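Local atomic coordinates of malic enzyme (Entamoeba histolytica, PDB entry 3NV9), a protein that probably catalyses the oxidative decarboxylation of malate to pyruvate with a nicotinamide dinucleotide as electron acceptor. Residues G412-Q424 against L436-I449. Residues are numbered along the deposited sequence; the frame is centred on the assembly and turned at random.
Sequences GIFPKEAADVAMQ and LTWQQVYDIAEHDI
The indole of W438 lies across the methyl of A419, whose CB stands 3.4 Å from the centroid of the five-membered ring in a CH-pi contact. The ring reaches over helix 413-424 because chi1 of W438, -176°, sets CG opposite the backbone N. W438 NE1 donates to D420 OD2 at 2.7 Å, nearly along the carboxylate's C-O axis and close to the indole plane, although the two planes are turned 48° apart. One turn on, Y442 repeats the theme: P415 CB sits over its ring face, 3.9 Å from the centroid, while a water joins Y442 OH to G412 O. The pair is a helical hairpin, antiparallel in sense with 141° between the two directions; the axes approach to 8.1 Å, a closeness consistent with the alanines A418, A419, A422 and A445 at the interface. Two side chains pack as knobs into holes: P415 among Y442, A445, E446 and I449, and V441 among A418, A419, A422 and M423. Helix 363-372 lies against both partners through A418 and V441, whereas helix 380-396 touches I413, E417, D420 and V421. At the turn end M423 bends at chi2 and chi3 to lay SD 3.6 Å from W438 N, its CE reaching 3.5 Å from L436 O.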
ATOM      1  N   GLY A 412     -23.094  10.547  -4.768  1.00 21.83           N
ATOM      2  CA  GLY A 412     -23.737  10.032  -6.000  1.00 21.55           C
ATOM      3  C   GLY A 412     -23.008  10.543  -7.229  1.00 23.18           C
ATOM      4  O   GLY A 412     -23.113   9.965  -8.321  1.00 22.07           O
ATOM      5  N   ILE A 413     -22.273  11.653  -7.089  1.00 23.22           N
ATOM      6  CA  ILE A 413     -21.453  12.104  -8.220  1.00 22.46           C
ATOM      7  C   ILE A 413     -20.653  10.929  -8.739  1.00 21.85           C
ATOM      8  O   ILE A 413     -20.459  10.764  -9.961  1.00 23.81           O
ATOM      9  CB  ILE A 413     -20.403  13.211  -7.769  1.00 23.00           C
ATOM     10  CG1 ILE A 413     -21.062  14.553  -7.484  1.00 21.76           C
ATOM     11  CG2 ILE A 413     -19.316  13.434  -8.811  1.00 23.23           C
ATOM     12  CD1 ILE A 413     -20.204  15.444  -6.556  1.00 25.28           C
ATOM     13  N   PHE A 414     -20.125  10.096  -7.847  1.00 20.62           N
ATOM     14  CA  PHE A 414     -19.004   9.290  -8.317  1.00 19.53           C
ATOM     15  C   PHE A 414     -19.354   8.020  -9.096  1.00 20.02           C
ATOM     16  O   PHE A 414     -18.660   7.718 -10.014  1.00 21.16           O
ATOM     17  CB  PHE A 414     -17.983   9.083  -7.216  1.00 19.66           C
ATOM     18  CG  PHE A 414     -17.593  10.351  -6.584  1.00 17.84           C
ATOM     19  CD1 PHE A 414     -16.731  11.208  -7.241  1.00 15.80           C
ATOM     20  CD2 PHE A 414     -18.176  10.729  -5.391  1.00 16.41           C
ATOM     21  CE1 PHE A 414     -16.446  12.468  -6.693  1.00 20.80           C
ATOM     22  CE2 PHE A 414     -17.869  11.949  -4.799  1.00 16.92           C
ATOM     23  CZ  PHE A 414     -17.004  12.842  -5.459  1.00 18.59           C
ATOM     24  N   PRO A 415     -20.438   7.316  -8.752  1.00 18.75           N
ATOM     25  CA  PRO A 415     -20.848   6.213  -9.631  1.00 19.26           C
ATOM     26  C   PRO A 415     -21.325   6.720 -10.966  1.00 19.89           C
ATOM     27  O   PRO A 415     -21.165   6.040 -11.985  1.00 20.82           O
ATOM     28  CB  PRO A 415     -21.981   5.481  -8.837  1.00 17.79           C
ATOM     29  CG  PRO A 415     -22.435   6.521  -7.822  1.00 19.58           C
ATOM     30  CD  PRO A 415     -21.211   7.360  -7.498  1.00 17.98           C
ATOM     31  N   LYS A 416     -21.864   7.928 -10.999  1.00 21.24           N
ATOM     32  CA  LYS A 416     -22.246   8.486 -12.277  1.00 22.05           C
ATOM     33  C   LYS A 416     -20.974   8.830 -13.119  1.00 23.32           C
ATOM     34  O   LYS A 416     -20.897   8.465 -14.323  1.00 23.55           O
ATOM     35  CB  LYS A 416     -23.158   9.688 -12.050  1.00 23.02           C
ATOM     36  CG  LYS A 416     -23.415  10.542 -13.234  1.00 21.92           C
ATOM     37  CD  LYS A 416     -24.151  11.783 -12.752  1.00 25.47           C
ATOM     38  CE  LYS A 416     -24.472  12.767 -13.914  1.00 25.84           C
ATOM     39  NZ  LYS A 416     -25.662  12.193 -14.695  1.00 34.02           N
ATOM     40  N   GLU A 417     -19.992   9.520 -12.514  1.00 22.83           N
ATOM     41  CA  GLU A 417     -18.682   9.700 -13.202  1.00 22.63           C
ATOM     42  C   GLU A 417     -18.162   8.365 -13.690  1.00 22.18           C
ATOM     43  O   GLU A 417     -17.740   8.259 -14.808  1.00 22.16           O
ATOM     44  CB  GLU A 417     -17.597  10.389 -12.348  1.00 21.66           C
ATOM     45  CG  GLU A 417     -17.891  11.838 -12.082  1.00 20.02           C
ATOM     46  CD  GLU A 417     -16.854  12.537 -11.229  1.00 18.19           C
ATOM     47  OE1 GLU A 417     -16.041  11.866 -10.587  1.00 21.24           O
ATOM     48  OE2 GLU A 417     -16.841  13.789 -11.204  1.00 19.53           O
ATOM     49  N   ALA A 418     -18.245   7.339 -12.858  1.00 22.41           N
ATOM     50  CA  ALA A 418     -17.597   6.093 -13.179  1.00 22.80           C
ATOM     51  C   ALA A 418     -18.235   5.478 -14.420  1.00 23.65           C
ATOM     52  O   ALA A 418     -17.529   4.969 -15.298  1.00 23.37           O
ATOM     53  CB  ALA A 418     -17.697   5.130 -11.982  1.00 23.30           C
ATOM     54  N   ALA A 419     -19.577   5.513 -14.476  1.00 23.71           N
ATOM     55  CA  ALA A 419     -20.304   4.901 -15.592  1.00 23.72           C
ATOM     56  C   ALA A 419     -20.115   5.704 -16.856  1.00 23.28           C
ATOM     57  O   ALA A 419     -19.881   5.131 -17.913  1.00 23.79           O
ATOM     58  CB  ALA A 419     -21.806   4.727 -15.233  1.00 24.15           C
ATOM     59  N   ASP A 420     -20.181   7.035 -16.782  1.00 23.36           N
ATOM     60  CA  ASP A 420     -19.923   7.828 -18.011  1.00 23.53           C
ATOM     61  C   ASP A 420     -18.473   7.660 -18.569  1.00 24.15           C
ATOM     62  O   ASP A 420     -18.277   7.497 -19.808  1.00 24.15           O
ATOM     63  CB  ASP A 420     -20.209   9.312 -17.795  1.00 23.34           C
ATOM     64  CG  ASP A 420     -21.707   9.650 -17.620  1.00 24.59           C
ATOM     65  OD1 ASP A 420     -21.983  10.859 -17.424  1.00 25.45           O
ATOM     66  OD2 ASP A 420     -22.595   8.770 -17.695  1.00 25.38           O
ATOM     67  N   VAL A 421     -17.476   7.741 -17.667  1.00 22.66           N
ATOM     68  CA  VAL A 421     -16.076   7.525 -18.035  1.00 23.07           C
ATOM     69  C   VAL A 421     -15.872   6.122 -18.656  1.00 24.11           C
ATOM     70  O   VAL A 421     -15.095   5.948 -19.584  1.00 25.38           O
ATOM     71  CB  VAL A 421     -15.157   7.632 -16.811  1.00 22.91           C
ATOM     72  CG1 VAL A 421     -13.752   7.005 -17.082  1.00 18.47           C
ATOM     73  CG2 VAL A 421     -15.086   9.091 -16.322  1.00 19.61           C
ATOM     74  N   ALA A 422     -16.554   5.125 -18.122  1.00 25.09           N
ATOM     75  CA  ALA A 422     -16.448   3.745 -18.632  1.00 26.04           C
ATOM     76  C   ALA A 422     -16.966   3.596 -20.061  1.00 27.05           C
ATOM     77  O   ALA A 422     -16.394   2.857 -20.864  1.00 28.14           O
ATOM     78  CB  ALA A 422     -17.185   2.781 -17.702  1.00 25.42           C
ATOM     79  N   MET A 423     -18.057   4.287 -20.364  1.00 27.24           N
ATOM     80  CA  MET A 423     -18.725   4.135 -21.633  1.00 27.62           C
ATOM     81  C   MET A 423     -17.839   4.809 -22.672  1.00 27.88           C
ATOM     82  O   MET A 423     -17.600   4.262 -23.758  1.00 27.59           O
ATOM     83  CB  MET A 423     -20.115   4.806 -21.591  1.00 26.27           C
ATOM     84  CG  MET A 423     -21.155   4.057 -20.767  1.00 28.04           C
ATOM     85  SD  MET A 423     -21.405   2.320 -21.219  1.00 27.29           S
ATOM     86  CE  MET A 423     -20.336   1.365 -20.126  1.00 23.55           C
ATOM     87  N   GLN A 424     -17.397   6.012 -22.306  1.00 28.32           N
ATOM     88  CA  GLN A 424     -16.411   6.772 -23.055  1.00 29.54           C
ATOM     89  C   GLN A 424     -15.147   5.948 -23.297  1.00 28.95           C
ATOM     90  O   GLN A 424     -14.648   5.940 -24.413  1.00 27.88           O
ATOM     91  CB  GLN A 424     -16.106   8.122 -22.401  1.00 29.60           C
ATOM     92  CG  GLN A 424     -15.407   9.084 -23.329  1.00 33.55           C
ATOM     93  CD  GLN A 424     -16.292   9.544 -24.517  1.00 38.07           C
ATOM     94  OE1 GLN A 424     -17.296  10.246 -24.358  1.00 38.04           O
ATOM     95  NE2 GLN A 424     -15.884   9.162 -25.705  1.00 39.21           N
ATOM     96  N   LEU A 436     -20.186  -4.272 -21.090  1.00 28.07           N
ATOM     97  CA  LEU A 436     -21.053  -3.881 -19.977  1.00 27.21           C
ATOM     98  C   LEU A 436     -21.827  -2.619 -20.334  1.00 26.17           C
ATOM     99  O   LEU A 436     -21.346  -1.794 -21.082  1.00 26.93           O
ATOM    100  CB  LEU A 436     -20.269  -3.668 -18.688  1.00 26.87           C
ATOM    101  CG  LEU A 436     -19.436  -4.856 -18.271  1.00 27.55           C
ATOM    102  CD1 LEU A 436     -18.599  -4.383 -17.125  1.00 27.46           C
ATOM    103  CD2 LEU A 436     -20.324  -6.035 -17.862  1.00 27.07           C
ATOM    104  N   THR A 437     -23.024  -2.474 -19.809  1.00 24.02           N
ATOM    105  CA  THR A 437     -23.796  -1.330 -20.143  1.00 24.37           C
ATOM    106  C   THR A 437     -23.500  -0.230 -19.097  1.00 25.10           C
ATOM    107  O   THR A 437     -22.793  -0.464 -18.107  1.00 24.84           O
ATOM    108  CB  THR A 437     -25.264  -1.679 -20.064  1.00 24.41           C
ATOM    109  OG1 THR A 437     -25.499  -2.327 -18.799  1.00 23.07           O
ATOM    110  CG2 THR A 437     -25.676  -2.624 -21.240  1.00 23.54           C
ATOM    111  N   TRP A 438     -24.095   0.937 -19.298  1.00 24.88           N
ATOM    112  CA  TRP A 438     -23.950   2.027 -18.344  1.00 25.85           C
ATOM    113  C   TRP A 438     -24.460   1.558 -16.961  1.00 26.43           C
ATOM    114  O   TRP A 438     -23.785   1.760 -15.914  1.00 25.71           O
ATOM    115  CB  TRP A 438     -24.686   3.270 -18.860  1.00 24.15           C
ATOM    116  CG  TRP A 438     -24.526   4.457 -18.010  1.00 26.17           C
ATOM    117  CD1 TRP A 438     -23.645   5.475 -18.183  1.00 24.22           C
ATOM    118  CD2 TRP A 438     -25.272   4.772 -16.816  1.00 26.85           C
ATOM    119  NE1 TRP A 438     -23.793   6.403 -17.187  1.00 25.96           N
ATOM    120  CE2 TRP A 438     -24.780   5.994 -16.333  1.00 24.04           C
ATOM    121  CE3 TRP A 438     -26.321   4.144 -16.130  1.00 26.85           C
ATOM    122  CZ2 TRP A 438     -25.283   6.602 -15.203  1.00 25.38           C
ATOM    123  CZ3 TRP A 438     -26.817   4.741 -14.976  1.00 27.21           C
ATOM    124  CH2 TRP A 438     -26.295   5.962 -14.525  1.00 29.14           C
ATOM    125  N   GLN A 439     -25.626   0.894 -16.951  1.00 26.23           N
ATOM    126  CA  GLN A 439     -26.232   0.524 -15.673  1.00 25.80           C
ATOM    127  C   GLN A 439     -25.372  -0.502 -14.932  1.00 25.81           C
ATOM    128  O   GLN A 439     -25.255  -0.439 -13.713  1.00 26.46           O
ATOM    129  CB  GLN A 439     -27.660  -0.005 -15.856  1.00 25.99           C
ATOM    130  CG  GLN A 439     -28.389  -0.257 -14.538  1.00 24.47           C
ATOM    131  CD  GLN A 439     -28.626   1.031 -13.730  1.00 29.43           C
ATOM    132  OE1 GLN A 439     -29.302   2.009 -14.198  1.00 26.25           O
ATOM    133  NE2 GLN A 439     -28.051   1.059 -12.520  1.00 26.16           N
ATOM    134  N   GLN A 440     -24.813  -1.464 -15.654  1.00 25.53           N
ATOM    135  CA  GLN A 440     -24.003  -2.499 -15.015  1.00 25.60           C
ATOM    136  C   GLN A 440     -22.773  -1.870 -14.361  1.00 25.45           C
ATOM    137  O   GLN A 440     -22.356  -2.337 -13.305  1.00 26.18           O
ATOM    138  CB  GLN A 440     -23.538  -3.584 -16.000  1.00 25.27           C
ATOM    139  CG  GLN A 440     -24.678  -4.488 -16.524  1.00 25.02           C
ATOM    140  CD  GLN A 440     -24.219  -5.314 -17.721  1.00 22.41           C
ATOM    141  OE1 GLN A 440     -23.531  -4.797 -18.587  1.00 20.10           O
ATOM    142  NE2 GLN A 440     -24.580  -6.621 -17.756  1.00 23.31           N
ATOM    143  N   VAL A 441     -22.209  -0.842 -14.990  1.00 25.11           N
ATOM    144  CA  VAL A 441     -20.998  -0.207 -14.491  1.00 25.24           C
ATOM    145  C   VAL A 441     -21.333   0.660 -13.308  1.00 25.08           C
ATOM    146  O   VAL A 441     -20.659   0.592 -12.289  1.00 25.30           O
ATOM    147  CB  VAL A 441     -20.233   0.589 -15.596  1.00 25.77           C
ATOM    148  CG1 VAL A 441     -19.124   1.494 -14.988  1.00 23.52           C
ATOM    149  CG2 VAL A 441     -19.601  -0.398 -16.508  1.00 26.68           C
ATOM    150  N   TYR A 442     -22.429   1.414 -13.434  1.00 25.02           N
ATOM    151  CA  TYR A 442     -22.977   2.220 -12.353  1.00 23.88           C
ATOM    152  C   TYR A 442     -23.188   1.358 -11.152  1.00 23.89           C
ATOM    153  O   TYR A 442     -22.764   1.725 -10.026  1.00 23.54           O
ATOM    154  CB  TYR A 442     -24.286   2.959 -12.783  1.00 23.23           C
ATOM    155  CG  TYR A 442     -24.808   3.933 -11.715  1.00 24.01           C
ATOM    156  CD1 TYR A 442     -24.578   5.334 -11.801  1.00 21.60           C
ATOM    157  CD2 TYR A 442     -25.522   3.447 -10.622  1.00 22.73           C
ATOM    158  CE1 TYR A 442     -25.056   6.195 -10.848  1.00 21.03           C
ATOM    159  CE2 TYR A 442     -25.992   4.299  -9.642  1.00 22.73           C
ATOM    160  CZ  TYR A 442     -25.748   5.643  -9.760  1.00 24.49           C
ATOM    161  OH  TYR A 442     -26.233   6.406  -8.761  1.00 25.35           O
ATOM    162  N   ASP A 443     -23.824   0.198 -11.366  1.00 24.10           N
ATOM    163  CA  ASP A 443     -24.164  -0.708 -10.242  1.00 23.48           C
ATOM    164  C   ASP A 443     -22.915  -1.165  -9.452  1.00 23.35           C
ATOM    165  O   ASP A 443     -22.929  -1.249  -8.196  1.00 23.10           O
ATOM    166  CB  ASP A 443     -24.830  -1.969 -10.767  1.00 24.55           C
ATOM    167  CG  ASP A 443     -26.295  -1.759 -11.217  1.00 27.09           C
ATOM    168  OD1 ASP A 443     -26.891  -0.698 -10.925  1.00 25.40           O
ATOM    169  OD2 ASP A 443     -26.838  -2.732 -11.832  1.00 28.55           O
ATOM    170  N   ILE A 444     -21.844  -1.469 -10.182  1.00 21.38           N
ATOM    171  CA  ILE A 444     -20.620  -1.950  -9.556  1.00 21.90           C
ATOM    172  C   ILE A 444     -19.989  -0.811  -8.763  1.00 22.10           C
ATOM    173  O   ILE A 444     -19.458  -1.012  -7.676  1.00 24.25           O
ATOM    174  CB  ILE A 444     -19.650  -2.459 -10.651  1.00 22.03           C
ATOM    175  CG1 ILE A 444     -20.250  -3.661 -11.388  1.00 20.33           C
ATOM    176  CG2 ILE A 444     -18.253  -2.795 -10.095  1.00 21.43           C
ATOM    177  CD1 ILE A 444     -19.407  -4.154 -12.641  1.00 18.60           C
ATOM    178  N   ALA A 445     -20.068   0.392  -9.299  1.00 21.87           N
ATOM    179  CA  ALA A 445     -19.393   1.525  -8.673  1.00 21.71           C
ATOM    180  C   ALA A 445     -20.166   1.864  -7.425  1.00 21.87           C
ATOM    181  O   ALA A 445     -19.591   2.038  -6.357  1.00 20.76           O
ATOM    182  CB  ALA A 445     -19.345   2.712  -9.628  1.00 21.03           C
ATOM    183  N   GLU A 446     -21.490   1.933  -7.570  1.00 22.25           N
ATOM    184  CA  GLU A 446     -22.322   2.355  -6.482  1.00 23.07           C
ATOM    185  C   GLU A 446     -22.226   1.365  -5.330  1.00 22.56           C
ATOM    186  O   GLU A 446     -22.163   1.770  -4.168  1.00 21.68           O
ATOM    187  CB  GLU A 446     -23.777   2.475  -6.914  1.00 24.45           C
ATOM    188  CG  GLU A 446     -24.644   2.757  -5.716  1.00 30.05           C
ATOM    189  CD  GLU A 446     -26.062   2.941  -6.120  1.00 40.45           C
ATOM    190  OE1 GLU A 446     -26.568   2.047  -6.854  1.00 44.98           O
ATOM    191  OE2 GLU A 446     -26.659   3.975  -5.720  1.00 44.51           O
ATOM    192  N   HIS A 447     -22.196   0.072  -5.665  1.00 22.02           N
ATOM    193  CA  HIS A 447     -22.127  -0.954  -4.653  1.00 21.97           C
ATOM    194  C   HIS A 447     -20.801  -0.875  -3.897  1.00 21.68           C
ATOM    195  O   HIS A 447     -20.783  -0.993  -2.665  1.00 22.78           O
ATOM    196  CB  HIS A 447     -22.297  -2.340  -5.274  1.00 22.46           C
ATOM    197  CG  HIS A 447     -22.038  -3.460  -4.311  1.00 24.26           C
ATOM    198  ND1 HIS A 447     -20.879  -4.216  -4.346  1.00 29.59           N
ATOM    199  CD2 HIS A 447     -22.760  -3.926  -3.257  1.00 21.61           C
ATOM    200  CE1 HIS A 447     -20.916  -5.125  -3.372  1.00 27.74           C
ATOM    201  NE2 HIS A 447     -22.041  -4.968  -2.696  1.00 22.42           N
ATOM    202  N   ASP A 448     -19.696  -0.659  -4.615  1.00 21.48           N
ATOM    203  CA  ASP A 448     -18.385  -0.501  -3.959  1.00 23.34           C
ATOM    204  C   ASP A 448     -18.234   0.736  -3.015  1.00 22.55           C
ATOM    205  O   ASP A 448     -17.686   0.633  -1.921  1.00 23.13           O
ATOM    206  CB  ASP A 448     -17.245  -0.551  -4.992  1.00 23.96           C
ATOM    207  CG  ASP A 448     -17.060  -1.940  -5.620  1.00 27.21           C
ATOM    208  OD1 ASP A 448     -17.782  -2.914  -5.275  1.00 30.90           O
ATOM    209  OD2 ASP A 448     -16.167  -2.056  -6.474  1.00 28.05           O
ATOM    210  N   ILE A 449     -18.755   1.857  -3.455  1.00 22.12           N
ATOM    211  CA  ILE A 449     -18.640   3.131  -2.788  1.00 23.45           C
ATOM    212  C   ILE A 449     -19.513   3.082  -1.535  1.00 25.19           C
ATOM    213  O   ILE A 449     -19.027   3.389  -0.442  1.00 26.18           O
ATOM    214  CB  ILE A 449     -19.085   4.250  -3.781  1.00 22.33           C
ATOM    215  CG1 ILE A 449     -18.002   4.434  -4.849  1.00 20.68           C
ATOM    216  CG2 ILE A 449     -19.402   5.539  -3.080  1.00 22.71           C
ATOM    217  CD1 ILE A 449     -18.463   5.136  -6.085  1.00 15.52           C
TER
HETATM  218  O   HOH W   1     -25.692   9.208  -9.398  1.00 26.70           O